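Local structure of transaminase (Bacillus megaterium, 5G0A) at the interface of chains A and B. The protein catalyses S-selective transfer of amino groups between amines and carbonyl acceptors, as a class-III omega-transaminase that uses pyridoxal-5'-phosphate as cofactor. Coordinates in Å, arbitrary orientation; residue numbers count along the deposited sequence, not the author numbering. Chains: chain A/B, Transaminase.

Contact 1: the interface of chains A and B. Residues chain A 59, 61-62, 119, 297-298, 301, 303-307; chain B 84, 330-331, 334.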
ATOM      1  N   LEU A  59      -6.885 -32.297  -5.534  1.00 23.23           N
ATOM      2  CA  LEU A  59      -5.877 -31.244  -5.345  1.00 22.14           C
ATOM      3  C   LEU A  59      -4.912 -31.682  -4.240  1.00 21.70           C
ATOM      4  O   LEU A  59      -4.584 -30.916  -3.337  1.00 22.41           O
ATOM      5  CB  LEU A  59      -6.525 -29.887  -5.033  1.00 23.76           C
ATOM      6  CG  LEU A  59      -7.491 -29.332  -6.096  1.00 23.39           C
ATOM      7  CD1 LEU A  59      -8.316 -28.187  -5.499  1.00 24.50           C
ATOM      8  CD2 LEU A  59      -6.699 -28.875  -7.323  1.00 25.16           C
ATOM      9  N   CYS A  61      -5.386 -33.737  -1.893  1.00 22.25           N
ATOM     10  CA  CYS A  61      -6.156 -33.365  -0.718  1.00 22.70           C
ATOM     11  C   CYS A  61      -7.137 -34.413  -0.196  1.00 23.31           C
ATOM     12  O   CYS A  61      -7.844 -34.152   0.791  1.00 23.58           O
ATOM     13  CB  CYS A  61      -6.928 -32.047  -0.989  1.00 22.46           C
ATOM     14  SG  CYS A  61      -8.087 -32.103  -2.344  1.00 23.19           S
ATOM     15  N   VAL A  62      -7.198 -35.577  -0.841  1.00 22.39           N
ATOM     16  CA  VAL A  62      -8.105 -36.634  -0.385  1.00 23.01           C
ATOM     17  C   VAL A  62      -7.274 -37.766   0.238  1.00 23.56           C
ATOM     18  O   VAL A  62      -7.332 -38.922  -0.189  1.00 23.97           O
ATOM     19  CB  VAL A  62      -9.034 -37.112  -1.518  1.00 23.62           C
ATOM     20  CG1 VAL A  62     -10.203 -37.917  -0.933  1.00 23.87           C
ATOM     21  CG2 VAL A  62      -9.620 -35.906  -2.248  1.00 23.48           C
ATOM     22  N   SER A 119     -12.219 -22.741   8.020  1.00 21.33           N
ATOM     23  CA  SER A 119     -12.887 -23.642   7.083  1.00 20.68           C
ATOM     24  C   SER A 119     -12.061 -24.016   5.859  1.00 21.48           C
ATOM     25  O   SER A 119     -12.389 -24.975   5.173  1.00 22.52           O
ATOM     26  CB  SER A 119     -14.243 -23.072   6.632  1.00 23.04           C
ATOM     27  OG  SER A 119     -15.127 -22.973   7.724  1.00 23.22           O
ATOM     28  N   GLY A 297      -4.919 -27.704   6.037  1.00 21.20           N
ATOM     29  CA  GLY A 297      -6.169 -27.820   5.276  1.00 22.79           C
ATOM     30  C   GLY A 297      -6.079 -29.166   4.572  1.00 23.81           C
ATOM     31  O   GLY A 297      -5.347 -30.053   5.039  1.00 22.29           O
ATOM     32  N   LYS A 298      -6.802 -29.330   3.460  1.00 21.57           N
ATOM     33  CA  LYS A 298      -6.705 -30.543   2.620  1.00 21.70           C
ATOM     34  C   LYS A 298      -6.752 -31.853   3.419  1.00 22.40           C
ATOM     35  O   LYS A 298      -7.820 -32.294   3.814  1.00 22.90           O
ATOM     36  CB  LYS A 298      -5.468 -30.414   1.724  1.00 20.83           C
ATOM     37  CG  LYS A 298      -5.677 -29.263   0.711  1.00 21.51           C
ATOM     38  CD  LYS A 298      -4.540 -29.175  -0.336  1.00 21.81           C
ATOM     39  CE  LYS A 298      -4.793 -28.108  -1.456  1.00 23.67           C
ATOM     40  NZ  LYS A 298      -3.885 -26.970  -1.384  1.00 26.07           N
ATOM     41  N   SER A 301      -8.951 -32.831   6.867  1.00 22.30           N
ATOM     42  CA  SER A 301     -10.164 -33.665   6.835  1.00 22.82           C
ATOM     43  C   SER A 301     -10.200 -34.635   5.647  1.00 20.91           C
ATOM     44  O   SER A 301     -11.218 -35.309   5.419  1.00 21.54           O
ATOM     45  CB  SER A 301     -11.413 -32.778   6.776  1.00 24.86           C
ATOM     46  OG  SER A 301     -11.364 -32.032   5.554  1.00 24.95           O
ATOM     47  N   SER A 303     -10.494 -33.645   2.779  1.00 22.81           N
ATOM     48  CA  SER A 303     -11.583 -33.038   1.995  1.00 23.04           C
ATOM     49  C   SER A 303     -12.979 -33.617   2.248  1.00 22.98           C
ATOM     50  O   SER A 303     -13.889 -33.354   1.476  1.00 23.10           O
ATOM     51  CB  SER A 303     -11.296 -33.122   0.488  1.00 23.97           C
ATOM     52  OG  SER A 303     -10.036 -32.564   0.213  1.00 24.30           O
ATOM     53  N   SER A 304     -13.170 -34.378   3.325  1.00 22.49           N
ATOM     54  CA  SER A 304     -14.506 -34.943   3.580  1.00 22.46           C
ATOM     55  C   SER A 304     -15.518 -33.823   3.826  1.00 22.68           C
ATOM     56  O   SER A 304     -16.639 -33.865   3.315  1.00 23.77           O
ATOM     57  CB  SER A 304     -14.484 -35.918   4.764  1.00 22.31           C
ATOM     58  OG  SER A 304     -13.915 -35.301   5.914  1.00 22.66           O
ATOM     59  N   LEU A 305     -15.106 -32.820   4.607  1.00 23.73           N
ATOM     60  CA  LEU A 305     -15.850 -31.559   4.731  1.00 22.81           C
ATOM     61  C   LEU A 305     -14.840 -30.422   4.801  1.00 22.83           C
ATOM     62  O   LEU A 305     -13.647 -30.663   5.055  1.00 24.67           O
ATOM     63  CB  LEU A 305     -16.708 -31.554   6.008  1.00 23.52           C
ATOM     64  CG  LEU A 305     -17.913 -32.507   6.012  1.00 24.04           C
ATOM     65  CD1 LEU A 305     -18.524 -32.488   7.418  1.00 23.26           C
ATOM     66  CD2 LEU A 305     -18.970 -32.151   4.962  1.00 23.38           C
ATOM     67  N   PRO A 306     -15.294 -29.176   4.550  1.00 22.02           N
ATOM     68  CA  PRO A 306     -14.326 -28.058   4.597  1.00 22.64           C
ATOM     69  C   PRO A 306     -13.760 -27.815   6.001  1.00 22.81           C
ATOM     70  O   PRO A 306     -14.530 -27.603   6.943  1.00 23.79           O
ATOM     71  CB  PRO A 306     -15.157 -26.855   4.121  1.00 22.87           C
ATOM     72  CG  PRO A 306     -16.241 -27.468   3.257  1.00 22.07           C
ATOM     73  CD  PRO A 306     -16.603 -28.749   4.025  1.00 21.60           C
ATOM     74  N   ALA A 307     -12.428 -27.848   6.128  1.00 23.79           N
ATOM     75  CA  ALA A 307     -11.760 -27.490   7.385  1.00 23.20           C
ATOM     76  C   ALA A 307     -10.351 -27.012   7.074  1.00 23.20           C
ATOM     77  O   ALA A 307      -9.703 -27.518   6.153  1.00 22.70           O
ATOM     78  CB  ALA A 307     -11.669 -28.704   8.314  1.00 23.07           C
TER
ATOM     79  N   PHE B  84     -15.293 -36.209  -2.597  1.00 23.54           N
ATOM     80  CA  PHE B  84     -14.958 -34.821  -2.883  1.00 23.08           C
ATOM     81  C   PHE B  84     -14.494 -34.681  -4.326  1.00 23.28           C
ATOM     82  O   PHE B  84     -13.655 -35.457  -4.785  1.00 23.48           O
ATOM     83  CB  PHE B  84     -13.829 -34.361  -1.953  1.00 23.09           C
ATOM     84  CG  PHE B  84     -13.247 -33.029  -2.371  1.00 22.89           C
ATOM     85  CD1 PHE B  84     -14.004 -31.868  -2.197  1.00 23.83           C
ATOM     86  CD2 PHE B  84     -12.003 -32.953  -3.001  1.00 23.78           C
ATOM     87  CE1 PHE B  84     -13.525 -30.637  -2.635  1.00 23.98           C
ATOM     88  CE2 PHE B  84     -11.510 -31.704  -3.443  1.00 23.85           C
ATOM     89  CZ  PHE B  84     -12.279 -30.556  -3.247  1.00 24.92           C
ATOM     90  N   THR B 330      -9.751 -24.884  -2.883  1.00 20.89           N
ATOM     91  CA  THR B 330      -9.946 -26.344  -2.774  1.00 21.58           C
ATOM     92  C   THR B 330     -11.433 -26.711  -2.587  1.00 20.98           C
ATOM     93  O   THR B 330     -11.989 -27.491  -3.383  1.00 22.65           O
ATOM     94  CB  THR B 330      -9.091 -26.958  -1.633  1.00 22.62           C
ATOM     95  OG1 THR B 330      -7.709 -26.623  -1.858  1.00 23.76           O
ATOM     96  CG2 THR B 330      -9.217 -28.491  -1.633  1.00 24.18           C
ATOM     97  N   TYR B 331     -12.065 -26.161  -1.554  1.00 21.99           N
ATOM     98  CA  TYR B 331     -13.406 -26.589  -1.171  1.00 22.00           C
ATOM     99  C   TYR B 331     -14.539 -25.838  -1.875  1.00 22.52           C
ATOM    100  O   TYR B 331     -15.713 -26.098  -1.618  1.00 22.84           O
ATOM    101  CB  TYR B 331     -13.589 -26.593   0.348  1.00 22.89           C
ATOM    102  CG  TYR B 331     -12.607 -27.545   1.008  1.00 23.81           C
ATOM    103  CD1 TYR B 331     -12.347 -28.798   0.445  1.00 25.23           C
ATOM    104  CD2 TYR B 331     -11.917 -27.185   2.157  1.00 24.84           C
ATOM    105  CE1 TYR B 331     -11.442 -29.679   1.024  1.00 24.70           C
ATOM    106  CE2 TYR B 331     -11.017 -28.080   2.755  1.00 24.91           C
ATOM    107  CZ  TYR B 331     -10.786 -29.321   2.164  1.00 24.66           C
ATOM    108  OH  TYR B 331      -9.891 -30.239   2.715  1.00 24.66           O
ATOM    109  N   HIS B 334     -17.806 -27.700  -2.926  1.00 22.13           N
ATOM    110  CA  HIS B 334     -17.766 -29.007  -2.252  1.00 22.12           C
ATOM    111  C   HIS B 334     -19.102 -29.735  -2.389  1.00 21.60           C
ATOM    112  O   HIS B 334     -20.124 -29.208  -1.963  1.00 22.05           O
ATOM    113  CB  HIS B 334     -17.408 -28.836  -0.765  1.00 23.06           C
ATOM    114  CG  HIS B 334     -17.083 -30.135  -0.092  1.00 21.92           C
ATOM    115  ND1 HIS B 334     -18.011 -31.153   0.067  1.00 24.43           N
ATOM    116  CD2 HIS B 334     -15.919 -30.602   0.413  1.00 22.93           C
ATOM    117  CE1 HIS B 334     -17.424 -32.182   0.651  1.00 23.17           C
ATOM    118  NE2 HIS B 334     -16.156 -31.875   0.867  1.00 21.40           N
TER
HETATM  119  O   HOH W   1      -9.364 -30.112   5.419  1.00 26.79           O
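B:Tyr331 pushes its side chain into a pocket of chain A built from the segment A:Lys298 to A:Ala307. Its CG stands anti to the carbonyl carbon (chi1 -60°), and CB begins the contact against the ring carbons CB and CG of A:Pro306. Further along, CD2 lies 3.5 Å from A:Pro306 CA, while on the other edge CE1 faces A:Ser303, whose OG lies in the plane of the phenol ring. CE2 reaches the backbone of A:Ala307, whose carbonyl oxygen also lies at the ring edge. At the tip the phenol OH hydrogen-bonds the carbonyl O of A:Lys298 at 3.1 Å and water 1 at 2.8 Å; a weak hydrogen bond of undecided direction links it to A:Ser303 OG. Water 1 is also held by A:Lys298 O, A:Ser301 N and OG, and A:Ala307 O, so the hydroxyl joins a water-centred network of backbone groups and the A:Ser301 hydroxyl of chain A. A:Ser301 OG further bonds A:Leu305 O nearly along the C=O axis, which probably steadies the turn.

A:Ser303 is gripped from several sides. Its CB sits over the face of the B:Phe84 ring, 3.5 Å from CG, and its OG donates to A:Cys61 O from above the carbonyl plane. Its carbonyl O accepts from B:His334 NE2 at 2.8 Å (157° at H), with the oxygen close to the imidazole plane; A:Pro306 CD lies over the rim of one face of that ring. The far rim of B:Phe84 touches A:Cys61 SG through CE2, 3.6 Å away. B:Thr330 crosses A:Lys298 at about a right angle, its OG1 3.3 Å from CE.

A:Lys298 is the family's Schiff-base lysine. The site therefore lies beside the active site, at the subunit interface, where the 3-10 helix 298-300 and the loop before strand 308-313 meet chain B's loop ahead of helix 335-350 and the separate loop carrying B:Phe84.

Contact 2: the interface of chains A and B. Residues chain A 39, 66-67, 72, 75-76; chain B 79-83.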
ATOM      1  N   THR A  39     -17.644 -41.115  -6.028  1.00 25.98           N
ATOM      2  CA  THR A  39     -16.244 -41.427  -5.889  1.00 26.16           C
ATOM      3  C   THR A  39     -16.081 -42.591  -4.904  1.00 26.01           C
ATOM      4  O   THR A  39     -16.976 -42.860  -4.105  1.00 26.18           O
ATOM      5  CB  THR A  39     -15.452 -40.209  -5.361  1.00 24.84           C
ATOM      6  OG1 THR A  39     -15.871 -39.911  -4.030  1.00 25.30           O
ATOM      7  CG2 THR A  39     -15.666 -38.980  -6.279  1.00 25.12           C
ATOM      8  N   GLN A  66     -11.108 -41.515  -1.186  1.00 23.56           N
ATOM      9  CA  GLN A  66     -12.447 -40.971  -1.425  1.00 23.79           C
ATOM     10  C   GLN A  66     -13.501 -41.729  -0.643  1.00 24.89           C
ATOM     11  O   GLN A  66     -13.521 -42.958  -0.679  1.00 26.62           O
ATOM     12  CB  GLN A  66     -12.820 -41.071  -2.910  1.00 22.46           C
ATOM     13  CG  GLN A  66     -12.027 -40.133  -3.799  1.00 24.29           C
ATOM     14  CD  GLN A  66     -12.618 -38.732  -3.832  1.00 25.31           C
ATOM     15  OE1 GLN A  66     -13.679 -38.458  -3.221  1.00 24.98           O
ATOM     16  NE2 GLN A  66     -11.937 -37.837  -4.534  1.00 24.98           N
ATOM     17  N   LYS A  67     -14.378 -40.990   0.020  1.00 24.31           N
ATOM     18  CA  LYS A  67     -15.610 -41.536   0.589  1.00 27.36           C
ATOM     19  C   LYS A  67     -15.286 -42.675   1.549  1.00 27.74           C
ATOM     20  O   LYS A  67     -15.812 -43.798   1.441  1.00 29.77           O
ATOM     21  CB  LYS A  67     -16.604 -41.956  -0.523  1.00 27.63           C
ATOM     22  CG  LYS A  67     -18.056 -42.121  -0.063  1.00 28.41           C
ATOM     23  CD  LYS A  67     -18.996 -42.401  -1.233  1.00 29.26           C
ATOM     24  CE  LYS A  67     -18.889 -43.835  -1.741  1.00 32.03           C
ATOM     25  NZ  LYS A  67     -19.508 -43.896  -3.099  1.00 33.12           N
ATOM     26  N   ASN A  72     -17.509 -41.117   6.804  1.00 27.02           N
ATOM     27  CA  ASN A  72     -18.885 -40.792   6.479  1.00 27.70           C
ATOM     28  C   ASN A  72     -19.846 -41.203   7.596  1.00 28.63           C
ATOM     29  O   ASN A  72     -20.748 -40.456   7.918  1.00 28.88           O
ATOM     30  CB  ASN A  72     -19.275 -41.279   5.079  1.00 28.57           C
ATOM     31  CG  ASN A  72     -18.664 -40.415   3.990  1.00 28.66           C
ATOM     32  OD1 ASN A  72     -17.754 -39.623   4.253  1.00 30.71           O
ATOM     33  ND2 ASN A  72     -19.146 -40.567   2.757  1.00 30.99           N
ATOM     34  N   ILE A  75     -19.571 -38.533  10.330  1.00 25.56           N
ATOM     35  CA  ILE A  75     -20.357 -37.344   9.943  1.00 25.47           C
ATOM     36  C   ILE A  75     -21.830 -37.559  10.196  1.00 25.43           C
ATOM     37  O   ILE A  75     -22.479 -36.713  10.798  1.00 26.06           O
ATOM     38  CB  ILE A  75     -20.141 -36.929   8.463  1.00 25.42           C
ATOM     39  CG1 ILE A  75     -18.672 -36.543   8.253  1.00 27.29           C
ATOM     40  CG2 ILE A  75     -21.095 -35.785   8.089  1.00 25.48           C
ATOM     41  CD1 ILE A  75     -18.241 -36.469   6.790  1.00 27.54           C
ATOM     42  N   LYS A  76     -22.349 -38.707   9.767  1.00 27.58           N
ATOM     43  CA  LYS A  76     -23.758 -39.047  10.020  1.00 29.65           C
ATOM     44  C   LYS A  76     -24.100 -39.025  11.504  1.00 29.26           C
ATOM     45  O   LYS A  76     -25.152 -38.504  11.886  1.00 30.36           O
ATOM     46  CB  LYS A  76     -24.119 -40.389   9.373  1.00 29.37           C
ATOM     47  CG  LYS A  76     -24.082 -40.362   7.846  1.00 31.39           C
ATOM     48  CD  LYS A  76     -24.546 -41.698   7.256  1.00 36.62           C
ATOM     49  CE  LYS A  76     -24.405 -41.736   5.740  1.00 39.10           C
ATOM     50  NZ  LYS A  76     -24.955 -43.019   5.180  1.00 41.40           N
TER
ATOM     51  N   LEU B  79     -23.651 -38.329   1.060  1.00 26.65           N
ATOM     52  CA  LEU B  79     -22.528 -39.141   1.532  1.00 26.66           C
ATOM     53  C   LEU B  79     -22.557 -40.610   1.044  1.00 28.30           C
ATOM     54  O   LEU B  79     -21.567 -41.327   1.206  1.00 29.31           O
ATOM     55  CB  LEU B  79     -22.449 -39.085   3.055  1.00 27.89           C
ATOM     56  CG  LEU B  79     -22.045 -37.742   3.704  1.00 29.27           C
ATOM     57  CD1 LEU B  79     -22.408 -37.778   5.187  1.00 31.94           C
ATOM     58  CD2 LEU B  79     -20.588 -37.353   3.491  1.00 27.34           C
ATOM     59  N   ASP B  80     -23.671 -41.052   0.449  1.00 28.57           N
ATOM     60  CA  ASP B  80     -23.682 -42.341  -0.269  1.00 29.36           C
ATOM     61  C   ASP B  80     -22.857 -42.260  -1.543  1.00 29.06           C
ATOM     62  O   ASP B  80     -22.396 -43.289  -2.070  1.00 29.54           O
ATOM     63  CB  ASP B  80     -25.112 -42.734  -0.672  1.00 35.83           C
ATOM     64  CG  ASP B  80     -25.966 -43.178   0.504  1.00 41.45           C
ATOM     65  OD1 ASP B  80     -25.415 -43.508   1.577  1.00 41.77           O
ATOM     66  OD2 ASP B  80     -27.205 -43.201   0.331  1.00 45.66           O
ATOM     67  N   ARG B  81     -22.671 -41.037  -2.052  1.00 27.31           N
ATOM     68  CA  ARG B  81     -22.007 -40.855  -3.343  1.00 27.75           C
ATOM     69  C   ARG B  81     -20.629 -40.191  -3.250  1.00 27.05           C
ATOM     70  O   ARG B  81     -19.715 -40.524  -4.013  1.00 26.84           O
ATOM     71  CB  ARG B  81     -22.902 -40.037  -4.287  1.00 26.56           C
ATOM     72  CG  ARG B  81     -24.108 -40.819  -4.823  1.00 27.94           C
ATOM     73  CD  ARG B  81     -25.150 -39.865  -5.393  1.00 29.83           C
ATOM     74  NE  ARG B  81     -24.559 -39.081  -6.466  1.00 30.47           N
ATOM     75  CZ  ARG B  81     -24.985 -37.890  -6.877  1.00 28.76           C
ATOM     76  NH1 ARG B  81     -26.048 -37.304  -6.330  1.00 29.91           N
ATOM     77  NH2 ARG B  81     -24.328 -37.291  -7.852  1.00 29.05           N
ATOM     78  N   TYR B  82     -20.504 -39.240  -2.319  1.00 26.49           N
ATOM     79  CA  TYR B  82     -19.298 -38.444  -2.171  1.00 25.50           C
ATOM     80  C   TYR B  82     -18.747 -38.555  -0.737  1.00 27.42           C
ATOM     81  O   TYR B  82     -19.521 -38.805   0.183  1.00 26.90           O
ATOM     82  CB  TYR B  82     -19.664 -36.981  -2.471  1.00 26.74           C
ATOM     83  CG  TYR B  82     -20.188 -36.741  -3.876  1.00 25.34           C
ATOM     84  CD1 TYR B  82     -19.326 -36.810  -4.985  1.00 25.61           C
ATOM     85  CD2 TYR B  82     -21.528 -36.401  -4.090  1.00 26.58           C
ATOM     86  CE1 TYR B  82     -19.791 -36.569  -6.275  1.00 27.46           C
ATOM     87  CE2 TYR B  82     -22.005 -36.152  -5.370  1.00 26.47           C
ATOM     88  CZ  TYR B  82     -21.140 -36.243  -6.459  1.00 27.63           C
ATOM     89  OH  TYR B  82     -21.614 -35.988  -7.728  1.00 26.70           O
ATOM     90  N   GLY B  83     -17.439 -38.355  -0.513  1.00 25.89           N
ATOM     91  CA  GLY B  83     -16.456 -38.016  -1.539  1.00 23.75           C
ATOM     92  C   GLY B  83     -16.212 -36.521  -1.694  1.00 24.14           C
ATOM     93  O   GLY B  83     -16.843 -35.679  -1.035  1.00 24.50           O
TER
HETATM   94  O   HOH W   2     -16.591 -38.364   2.450  1.00 29.41           O
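The chain B stretch B:Leu79 to B:Gly83 has left the helical register, a cis peptide bond precedes B:Gly83 (phi 94°), and the carbonyls of B:Leu79 to B:Tyr82 are used by chain A. B:Arg81 O receives A:Thr39 N at 2.9 Å, almost along the C=O axis. A:Lys67, itself at positive phi, sends its side chain along this backbone: CG is anti to the backbone N (chi1 -162°), CG and CD pass the peptides of B:Tyr82 and B:Arg81, and a bend at chi3 brings NZ to B:Asp80 O at 3.1 Å. The same NZ bonds A:Thr39 O, in the carbonyl plane. An alanine here would lose both NZ hydrogen bonds and the aliphatic cover, and would probably loosen the loop of chain B against strand 38-40.

A:Asn72 clamps two carbonyls through its amide nitrogen: ND2 donates to B:Leu79 O at 3.0 Å, on a lone pair, and to B:Tyr82 O at 3.1 Å from above the carbonyl plane. Its OD1 meets water 2, which also contacts B:Gly83 N. B:Leu79 crosses this amide obliquely with CD2, while CD1 touches A:Ile75 CG2 at 3.8 Å. The extended A:Lys76 brings NZ to 3.7 Å from B:Asp80 OD1, a long salt bridge. The site fastens a backbone-rich loop of one subunit to helix 69-78 and strand 38-40 of the other, and probably helps to hold the dimer together.

The centres of contact 1 and contact 2 lie about 12 Å apart, and both belong to the same two-fold interface. No residue is common to them, but the chain is continuous: B:Gly83 of contact 2 is followed by B:Phe84 of contact 1, and A:Val62 and A:Gln66 lie close together in one chain A stretch. Contact 2 fixes the loop from which B:Phe84 projects, so it probably helps place that ring in contact 1. Each contact has its twin with the chains exchanged, and contact 1 includes the cofactor-binding lysine, so the subunit interface probably helps to shape both active sites.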